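Local coordinates for dihydrodipicolinate reductase N-terminus domain-containing protein (Mycobacterium smegmatis, PDB 6IAQ) that binds NADP and acts as a native amine dehydrogenase, a biocatalyst for the asymmetric reductive amination of ketones, at residues A[18-23]-A[50-55]; A[68-73]-A[97-102]. All coordinates share one frame; numbering follows the deposited sequence.

Contact 1: A[18-23]-A[50-55]; sequences MNSIVA and DLLGLG. With NAP (NADP nicotinamide-adenine-dinucleotide phosphate), chain F.
The backbones of S20 and L52 make the nearest approach between helix segment 18-23 and segment 50-55, CA to CA 6.2 Å, and no hydrogen bond joins the two; one leucine, L52, makes the contact, set against the flank of the helix. L52 sends its fork of methyls onto two residues spaced three apart along helix 17-28. One branch, CD1, presses end-on against the methyl of A23, with L52 CD1 and A23 CB 3.4 Å apart, closer than carbons usually come. The other branch lies beside S20, where L52 CD2 comes within 3.5 Å of S20 OG and 3.7 Å of S20 CA. With CG placed anti to its own carbonyl carbon (chi1 -58°), L52 carries this fork out over the helix surface. The S20 hydroxyl meets the methyl without bonding to it; its polar partner is the carbonyl of G16, one turn back.

Helix 17-28 is the first helix of the Rossmann fold and follows strand 9-13 in the classic beta-alpha-beta arrangement, with its N-terminal end at the dinucleotide pyrophosphate. There M18 N donates a nearly straight bond to NAP O2N, 2.9 Å at 169°, and A17 N is also bonded to the cofactor. The helix dipole would probably favour the negative phosphate at this end. Bent at chi2 and chi3, the M18 side chain continues past the phosphate, with SD 4.1 Å from NAP C5N on the nicotinamide ring, while Q303 and C307 of helix 302-312 also pack on it. On the leucine side, G53 takes positive phi (69°) in a Schellman motif, and its N bonds to D50 O at 3.0 Å.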
ATOM      1  N   MET A  18      -8.414  16.420  17.358  1.00 25.04           N
ATOM      2  CA  MET A  18      -8.078  16.069  15.949  1.00 27.51           C
ATOM      3  C   MET A  18      -8.350  17.268  15.019  1.00 27.39           C
ATOM      4  O   MET A  18      -7.441  17.631  14.252  1.00 30.44           O
ATOM      5  CB  MET A  18      -8.814  14.816  15.461  1.00 25.44           C
ATOM      6  CG  MET A  18      -8.356  13.524  16.192  1.00 25.54           C
ATOM      7  SD  MET A  18      -6.575  13.252  16.146  1.00 26.33           S
ATOM      8  CE  MET A  18      -5.999  14.030  17.655  1.00 26.18           C
ATOM      9  N   ASN A  19      -9.512  17.901  15.089  1.00 29.87           N
ATOM     10  CA  ASN A  19      -9.829  19.015  14.144  1.00 29.80           C
ATOM     11  C   ASN A  19      -8.922  20.211  14.400  1.00 32.45           C
ATOM     12  O   ASN A  19      -8.704  20.972  13.443  1.00 33.44           O
ATOM     13  CB  ASN A  19     -11.307  19.367  14.063  1.00 29.08           C
ATOM     14  CG  ASN A  19     -11.976  18.681  12.893  1.00 32.37           C
ATOM     15  OD1 ASN A  19     -11.288  18.059  12.075  1.00 32.63           O
ATOM     16  ND2 ASN A  19     -13.298  18.771  12.799  1.00 28.39           N
ATOM     17  N   SER A  20      -8.342  20.353  15.592  1.00 30.26           N
ATOM     18  CA  SER A  20      -7.349  21.420  15.833  1.00 31.91           C
ATOM     19  C   SER A  20      -6.145  21.183  14.917  1.00 37.55           C
ATOM     20  O   SER A  20      -5.679  22.139  14.294  1.00 39.81           O
ATOM     21  CB  SER A  20      -6.958  21.522  17.284  1.00 36.19           C
ATOM     22  OG  SER A  20      -8.108  21.870  18.065  1.00 35.78           O
ATOM     23  N   ILE A  21      -5.682  19.939  14.805  1.00 32.65           N
ATOM     24  CA  ILE A  21      -4.515  19.586  13.938  1.00 29.78           C
ATOM     25  C   ILE A  21      -4.960  19.738  12.479  1.00 29.75           C
ATOM     26  O   ILE A  21      -4.208  20.318  11.664  1.00 31.71           O
ATOM     27  CB  ILE A  21      -4.010  18.161  14.247  1.00 29.45           C
ATOM     28  CG1 ILE A  21      -3.581  18.024  15.707  1.00 27.25           C
ATOM     29  CG2 ILE A  21      -2.881  17.785  13.300  1.00 28.85           C
ATOM     30  CD1 ILE A  21      -3.343  16.595  16.172  1.00 27.57           C
ATOM     31  N   VAL A  22      -6.116  19.200  12.154  1.00 25.83           N
ATOM     32  CA  VAL A  22      -6.658  19.190  10.776  1.00 30.76           C
ATOM     33  C   VAL A  22      -6.765  20.630  10.253  1.00 36.20           C
ATOM     34  O   VAL A  22      -6.377  20.867   9.089  1.00 32.43           O
ATOM     35  CB  VAL A  22      -7.999  18.463  10.736  1.00 28.17           C
ATOM     36  CG1 VAL A  22      -8.740  18.745   9.441  1.00 32.25           C
ATOM     37  CG2 VAL A  22      -7.815  16.963  10.961  1.00 30.26           C
ATOM     38  N   ALA A  23      -7.266  21.551  11.080  1.00 35.88           N
ATOM     39  CA  ALA A  23      -7.502  22.954  10.681  1.00 35.32           C
ATOM     40  C   ALA A  23      -6.197  23.548  10.145  1.00 36.22           C
ATOM     41  O   ALA A  23      -6.215  24.113   9.037  1.00 38.37           O
ATOM     42  CB  ALA A  23      -8.083  23.735  11.838  1.00 39.69           C
ATOM     43  N   ASP A  50      -8.065  32.171  16.857  1.00 47.07           N
ATOM     44  CA  ASP A  50      -7.768  32.444  18.295  1.00 51.69           C
ATOM     45  C   ASP A  50      -7.924  31.146  19.081  1.00 47.34           C
ATOM     46  O   ASP A  50      -7.050  30.832  19.896  1.00 52.78           O
ATOM     47  CB  ASP A  50      -8.687  33.509  18.890  1.00 57.38           C
ATOM     48  CG  ASP A  50      -8.447  34.906  18.334  1.00 64.23           C
ATOM     49  OD1 ASP A  50      -7.311  35.185  17.873  1.00 70.55           O
ATOM     50  OD2 ASP A  50      -9.406  35.697  18.334  1.00 72.13           O
ATOM     51  N   LEU A  51      -9.009  30.424  18.823  1.00 46.09           N
ATOM     52  CA  LEU A  51      -9.372  29.196  19.565  1.00 47.76           C
ATOM     53  C   LEU A  51      -8.287  28.134  19.354  1.00 47.35           C
ATOM     54  O   LEU A  51      -8.062  27.357  20.277  1.00 45.42           O
ATOM     55  CB  LEU A  51     -10.752  28.737  19.083  1.00 46.82           C
ATOM     56  CG  LEU A  51     -11.342  27.551  19.829  1.00 50.64           C
ATOM     57  CD1 LEU A  51     -11.373  27.831  21.334  1.00 53.22           C
ATOM     58  CD2 LEU A  51     -12.726  27.241  19.282  1.00 46.54           C
ATOM     59  N   LEU A  52      -7.621  28.138  18.195  1.00 49.49           N
ATOM     60  CA  LEU A  52      -6.534  27.180  17.836  1.00 50.57           C
ATOM     61  C   LEU A  52      -5.152  27.756  18.158  1.00 51.29           C
ATOM     62  O   LEU A  52      -4.179  27.027  17.978  1.00 61.58           O
ATOM     63  CB  LEU A  52      -6.609  26.845  16.341  1.00 52.66           C
ATOM     64  CG  LEU A  52      -7.922  26.251  15.838  1.00 50.01           C
ATOM     65  CD1 LEU A  52      -7.871  26.055  14.333  1.00 57.31           C
ATOM     66  CD2 LEU A  52      -8.286  24.967  16.551  1.00 53.87           C
ATOM     67  N   GLY A  53      -5.051  29.014  18.582  1.00 60.51           N
ATOM     68  CA  GLY A  53      -3.770  29.629  18.992  1.00 69.22           C
ATOM     69  C   GLY A  53      -2.825  29.834  17.819  1.00 76.95           C
ATOM     70  O   GLY A  53      -1.603  29.692  18.000  1.00 97.01           O
ATOM     71  N   LEU A  54      -3.371  30.139  16.642  1.00 83.21           N
ATOM     72  CA  LEU A  54      -2.634  30.703  15.480  1.00 86.95           C
ATOM     73  C   LEU A  54      -2.552  32.200  15.772  1.00 88.81           C
ATOM     74  O   LEU A  54      -3.572  32.748  16.238  1.00 98.34           O
ATOM     75  CB  LEU A  54      -3.417  30.457  14.182  1.00 82.55           C
ATOM     76  CG  LEU A  54      -4.203  29.143  14.080  1.00 81.84           C
ATOM     77  CD1 LEU A  54      -4.941  29.059  12.759  1.00 80.95           C
ATOM     78  CD2 LEU A  54      -3.307  27.931  14.275  1.00 83.41           C
ATOM     79  N   GLY A  55      -1.425  32.852  15.487  1.00 89.12           N
ATOM     80  CA  GLY A  55      -1.236  34.291  15.758  1.00 91.46           C
ATOM     81  C   GLY A  55      -2.104  35.184  14.882  1.00 87.17           C
ATOM     82  O   GLY A  55      -2.100  36.400  15.120  1.00 92.04           O
TER
HETATM   83  PA  NAP F 402     -12.330  15.452  21.215  1.00 26.75           P
HETATM   84  O1A NAP F 402     -11.112  16.219  21.433  1.00 26.25           O
HETATM   85  O2A NAP F 402     -13.278  14.994  22.363  1.00 25.71           O
HETATM   86  O5B NAP F 402     -13.204  16.298  20.126  1.00 29.38           O
HETATM   87  C5B NAP F 402     -14.592  16.039  19.872  1.00 29.66           C
HETATM   88  C4B NAP F 402     -15.242  17.346  19.439  1.00 32.85           C
HETATM   89  O4B NAP F 402     -16.612  17.155  19.095  1.00 33.64           O
HETATM   90  C3B NAP F 402     -15.220  18.472  20.506  1.00 34.37           C
HETATM   91  O3B NAP F 402     -14.676  19.619  19.808  1.00 34.47           O
HETATM   92  C2B NAP F 402     -16.675  18.755  20.872  1.00 38.56           C
HETATM   93  O2B NAP F 402     -16.974  20.158  21.045  1.00 41.17           O
HETATM   94  C1B NAP F 402     -17.315  18.344  19.582  1.00 33.78           C
HETATM   95  N9A NAP F 402     -18.729  17.979  19.613  1.00 37.01           N
HETATM   96  C8A NAP F 402     -19.351  17.014  20.320  1.00 33.26           C
HETATM   97  N7A NAP F 402     -20.638  16.987  19.957  1.00 34.98           N
HETATM   98  C5A NAP F 402     -20.801  17.885  18.956  1.00 37.22           C
HETATM   99  C6A NAP F 402     -21.895  18.367  18.076  1.00 38.30           C
HETATM  100  N6A NAP F 402     -23.122  17.872  18.179  1.00 40.84           N
HETATM  101  N1A NAP F 402     -21.626  19.319  17.185  1.00 37.82           N
HETATM  102  C2A NAP F 402     -20.401  19.859  17.017  1.00 38.14           C
HETATM  103  N3A NAP F 402     -19.340  19.485  17.768  1.00 37.50           N
HETATM  104  C4A NAP F 402     -19.539  18.545  18.736  1.00 34.81           C
HETATM  105  O3  NAP F 402     -12.027  14.053  20.405  1.00 27.67           O
HETATM  106  PN  NAP F 402     -10.932  13.877  19.172  1.00 25.24           P
HETATM  107  O1N NAP F 402      -9.641  13.272  19.627  1.00 27.32           O
HETATM  108  O2N NAP F 402     -10.860  15.117  18.351  1.00 24.96           O
HETATM  109  O5D NAP F 402     -11.825  12.747  18.478  1.00 24.22           O
HETATM  110  C5D NAP F 402     -13.081  12.955  17.820  1.00 25.52           C
HETATM  111  C4D NAP F 402     -13.675  11.713  17.216  1.00 26.50           C
HETATM  112  O4D NAP F 402     -12.783  11.271  16.141  1.00 27.28           O
HETATM  113  C3D NAP F 402     -13.830  10.622  18.237  1.00 25.18           C
HETATM  114  O3D NAP F 402     -15.054   9.921  18.106  1.00 23.76           O
HETATM  115  C2D NAP F 402     -12.649   9.694  17.922  1.00 25.39           C
HETATM  116  O2D NAP F 402     -12.942   8.365  18.375  1.00 24.89           O
HETATM  117  C1D NAP F 402     -12.513   9.893  16.384  1.00 26.95           C
HETATM  118  N1N NAP F 402     -11.156   9.573  15.907  1.00 23.74           N
HETATM  119  C2N NAP F 402     -11.045   8.743  14.887  1.00 24.60           C
HETATM  120  C3N NAP F 402      -9.783   8.368  14.448  1.00 24.38           C
HETATM  121  C7N NAP F 402      -9.608   7.460  13.251  1.00 26.19           C
HETATM  122  O7N NAP F 402      -8.463   7.061  13.042  1.00 26.83           O
HETATM  123  N7N NAP F 402     -10.639   7.147  12.446  1.00 24.85           N
HETATM  124  C4N NAP F 402      -8.659   8.891  15.086  1.00 22.74           C
HETATM  125  C5N NAP F 402      -8.801   9.769  16.156  1.00 23.77           C
HETATM  126  C6N NAP F 402     -10.082  10.089  16.532  1.00 22.34           C
HETATM  127  P2B NAP F 402     -16.308  21.040  22.198  1.00 38.72           P
HETATM  128  O1X NAP F 402     -14.847  21.198  21.891  1.00 35.82           O
HETATM  129  O2X NAP F 402     -16.912  22.430  22.005  1.00 37.48           O
HETATM  130  O3X NAP F 402     -16.741  20.215  23.415  1.00 43.32           O

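Contact 2: A[68-73]-A[97-102]; sequences EVLEQT and AEHGVN
Both H99 and E71 hold CG anti to the carbonyl carbon (chi1 -69° and -71°), and from there the glutamate runs on extended until its carboxylate arrives at the imidazole. E71 lies in the last turn of helix 66-73 and H99 just past the end of helix 86-98, successive helices of the Rossmann domain that precede and follow strand 77-80 in the chain; the contact joins the first helix to the residues that follow the second. H99 NE2 donates to E71 OE2 over 2.7 Å. The oxygen lies close to the ring plane, but the bond reaches the carboxylate on its anti side and somewhat out of its plane. E71 CG also sits at the ring edge, 3.3 Å from H99 NE2. Since H99 ND1 is bonded to the carbonyl of I95, the ring is gripped at both nitrogens, which fixes its rotation.

L70 CB lies over one face of this ring, 4.1 Å from H99 CG. Next in the chain after H99, G100 is the C-prime residue of a Schellman motif that turns the chain toward V101. P75 packs on both L70 and V101, whose own meeting is methyl to methyl, L70 CD1 to V101 CG2 at 4.0 Å.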
ATOM      1  N   GLU A  68     -27.305  26.007  10.552  1.00 42.91           N
ATOM      2  CA  GLU A  68     -27.178  27.467  10.308  1.00 41.14           C
ATOM      3  C   GLU A  68     -25.848  27.748   9.594  1.00 42.93           C
ATOM      4  O   GLU A  68     -25.828  28.542   8.627  1.00 36.43           O
ATOM      5  CB  GLU A  68     -27.322  28.239  11.618  1.00 46.20           C
ATOM      6  CG  GLU A  68     -27.236  29.740  11.444  1.00 47.65           C
ATOM      7  CD  GLU A  68     -27.759  30.522  12.634  1.00 56.62           C
ATOM      8  OE1 GLU A  68     -27.040  30.596  13.647  1.00 60.05           O
ATOM      9  OE2 GLU A  68     -28.907  31.020  12.556  1.00 66.65           O
ATOM     10  N   VAL A  69     -24.757  27.136  10.043  1.00 39.60           N
ATOM     11  CA  VAL A  69     -23.423  27.349   9.409  1.00 34.81           C
ATOM     12  C   VAL A  69     -23.487  26.871   7.947  1.00 34.91           C
ATOM     13  O   VAL A  69     -22.962  27.590   7.076  1.00 34.09           O
ATOM     14  CB  VAL A  69     -22.309  26.648  10.191  1.00 35.63           C
ATOM     15  CG1 VAL A  69     -20.997  26.623   9.432  1.00 36.13           C
ATOM     16  CG2 VAL A  69     -22.118  27.303  11.533  1.00 38.52           C
ATOM     17  N   LEU A  70     -24.097  25.713   7.678  1.00 32.12           N
ATOM     18  CA  LEU A  70     -24.133  25.158   6.303  1.00 33.23           C
ATOM     19  C   LEU A  70     -25.026  26.040   5.413  1.00 37.04           C
ATOM     20  O   LEU A  70     -24.645  26.291   4.257  1.00 35.66           O
ATOM     21  CB  LEU A  70     -24.628  23.710   6.353  1.00 31.32           C
ATOM     22  CG  LEU A  70     -23.694  22.703   7.036  1.00 28.72           C
ATOM     23  CD1 LEU A  70     -24.076  21.276   6.695  1.00 29.21           C
ATOM     24  CD2 LEU A  70     -22.229  22.923   6.708  1.00 28.80           C
ATOM     25  N   GLU A  71     -26.175  26.489   5.926  1.00 39.42           N
ATOM     26  CA  GLU A  71     -27.127  27.364   5.190  1.00 36.20           C
ATOM     27  C   GLU A  71     -26.425  28.694   4.893  1.00 36.13           C
ATOM     28  O   GLU A  71     -26.604  29.219   3.784  1.00 34.50           O
ATOM     29  CB  GLU A  71     -28.440  27.495   5.965  1.00 36.29           C
ATOM     30  CG  GLU A  71     -29.243  26.191   5.931  1.00 39.67           C
ATOM     31  CD  GLU A  71     -30.307  26.008   7.003  1.00 41.00           C
ATOM     32  OE1 GLU A  71     -30.589  26.993   7.724  1.00 55.86           O
ATOM     33  OE2 GLU A  71     -30.865  24.884   7.117  1.00 42.32           O
ATOM     34  N   GLN A  72     -25.620  29.206   5.818  1.00 37.17           N
ATOM     35  CA  GLN A  72     -24.939  30.518   5.669  1.00 36.62           C
ATOM     36  C   GLN A  72     -23.727  30.418   4.710  1.00 40.93           C
ATOM     37  O   GLN A  72     -23.429  31.441   4.058  1.00 36.19           O
ATOM     38  CB  GLN A  72     -24.546  31.068   7.042  1.00 42.18           C
ATOM     39  CG  GLN A  72     -25.741  31.596   7.826  1.00 47.56           C
ATOM     40  CD  GLN A  72     -25.352  32.115   9.193  1.00 53.80           C
ATOM     41  OE1 GLN A  72     -24.177  32.136   9.580  1.00 55.75           O
ATOM     42  NE2 GLN A  72     -26.360  32.432   9.987  1.00 52.26           N
ATOM     43  N   THR A  73     -23.016  29.283   4.645  1.00 32.40           N
ATOM     44  CA  THR A  73     -21.696  29.214   3.967  1.00 34.50           C
ATOM     45  C   THR A  73     -21.686  28.258   2.761  1.00 33.13           C
ATOM     46  O   THR A  73     -20.814  28.468   1.897  1.00 35.93           O
ATOM     47  CB  THR A  73     -20.584  28.867   4.965  1.00 35.89           C
ATOM     48  OG1 THR A  73     -20.862  27.557   5.453  1.00 44.15           O
ATOM     49  CG2 THR A  73     -20.481  29.872   6.093  1.00 40.46           C
ATOM     50  N   ALA A  97     -25.723  15.823   4.657  1.00 32.29           N
ATOM     51  CA  ALA A  97     -26.356  15.218   3.470  1.00 32.96           C
ATOM     52  C   ALA A  97     -27.629  16.000   3.098  1.00 35.86           C
ATOM     53  O   ALA A  97     -27.852  16.222   1.879  1.00 34.79           O
ATOM     54  CB  ALA A  97     -26.659  13.769   3.756  1.00 33.48           C
ATOM     55  N   GLU A  98     -28.436  16.414   4.092  1.00 34.82           N
ATOM     56  CA  GLU A  98     -29.664  17.218   3.857  1.00 35.59           C
ATOM     57  C   GLU A  98     -29.320  18.476   3.056  1.00 34.14           C
ATOM     58  O   GLU A  98     -30.085  18.853   2.159  1.00 32.21           O
ATOM     59  CB  GLU A  98     -30.333  17.658   5.160  1.00 43.20           C
ATOM     60  CG  GLU A  98     -31.850  17.718   5.008  1.00 55.65           C
ATOM     61  CD  GLU A  98     -32.510  16.413   5.408  1.00 55.45           C
ATOM     62  OE1 GLU A  98     -32.052  15.849   6.412  1.00 62.98           O
ATOM     63  OE2 GLU A  98     -33.449  15.969   4.727  1.00 57.87           O
ATOM     64  N   HIS A  99     -28.201  19.105   3.377  1.00 33.25           N
ATOM     65  CA  HIS A  99     -27.751  20.393   2.792  1.00 35.61           C
ATOM     66  C   HIS A  99     -26.898  20.170   1.533  1.00 35.69           C
ATOM     67  O   HIS A  99     -26.321  21.144   1.055  1.00 34.44           O
ATOM     68  CB  HIS A  99     -27.037  21.218   3.859  1.00 37.86           C
ATOM     69  CG  HIS A  99     -27.938  21.712   4.935  1.00 38.27           C
ATOM     70  ND1 HIS A  99     -28.372  20.914   5.990  1.00 43.47           N
ATOM     71  CD2 HIS A  99     -28.487  22.932   5.134  1.00 40.14           C
ATOM     72  CE1 HIS A  99     -29.143  21.634   6.796  1.00 44.11           C
ATOM     73  NE2 HIS A  99     -29.209  22.878   6.302  1.00 38.38           N
ATOM     74  N   GLY A 100     -26.841  18.947   1.004  1.00 32.80           N
ATOM     75  CA  GLY A 100     -25.976  18.585  -0.137  1.00 36.52           C
ATOM     76  C   GLY A 100     -24.503  18.845   0.114  1.00 35.70           C
ATOM     77  O   GLY A 100     -23.755  19.076  -0.869  1.00 39.14           O
ATOM     78  N   VAL A 101     -24.046  18.782   1.368  1.00 35.02           N
ATOM     79  CA  VAL A 101     -22.630  19.103   1.711  1.00 32.00           C
ATOM     80  C   VAL A 101     -21.848  17.785   1.812  1.00 31.99           C
ATOM     81  O   VAL A 101     -22.270  16.865   2.577  1.00 30.55           O
ATOM     82  CB  VAL A 101     -22.534  19.951   2.995  1.00 33.69           C
ATOM     83  CG1 VAL A 101     -21.107  20.062   3.483  1.00 33.96           C
ATOM     84  CG2 VAL A 101     -23.130  21.349   2.799  1.00 34.47           C
ATOM     85  N   ASN A 102     -20.771  17.674   1.022  1.00 30.64           N
ATOM     86  CA  ASN A 102     -19.831  16.520   1.088  1.00 31.67           C
ATOM     87  C   ASN A 102     -19.272  16.459   2.513  1.00 32.55           C
ATOM     88  O   ASN A 102     -19.022  17.537   3.111  1.00 32.03           O
ATOM     89  CB  ASN A 102     -18.673  16.667   0.112  1.00 31.36           C
ATOM     90  CG  ASN A 102     -19.120  16.743  -1.341  1.00 34.68           C
ATOM     91  OD1 ASN A 102     -19.776  15.831  -1.836  1.00 28.76           O
ATOM     92  ND2 ASN A 102     -18.756  17.819  -2.024  1.00 30.80           N
TER

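In the fold
Leaving strand 9-13, the chain enters helix 17-28 at the cofactor pyrophosphate, passes through strand 32-37 and reaches helix 48-51, where contact 1 closes the first loop. It then runs on to helix 66-73, strand 77-80 and helix 86-98, and contact 2 closes a second loop just before strand 102-105. The two loops stand in series, neither nesting nor crossing, and the nearest atoms of the two contacts are about 11 Å apart. Contact 1 ties the cofactor-binding helix to the connection after strand 32-37, at one edge of the parallel sheet; contact 2 joins helix 66-73 to the turn between helix 86-98 and strand 102-105. Only contact 1 includes a residue of the NADP pocket.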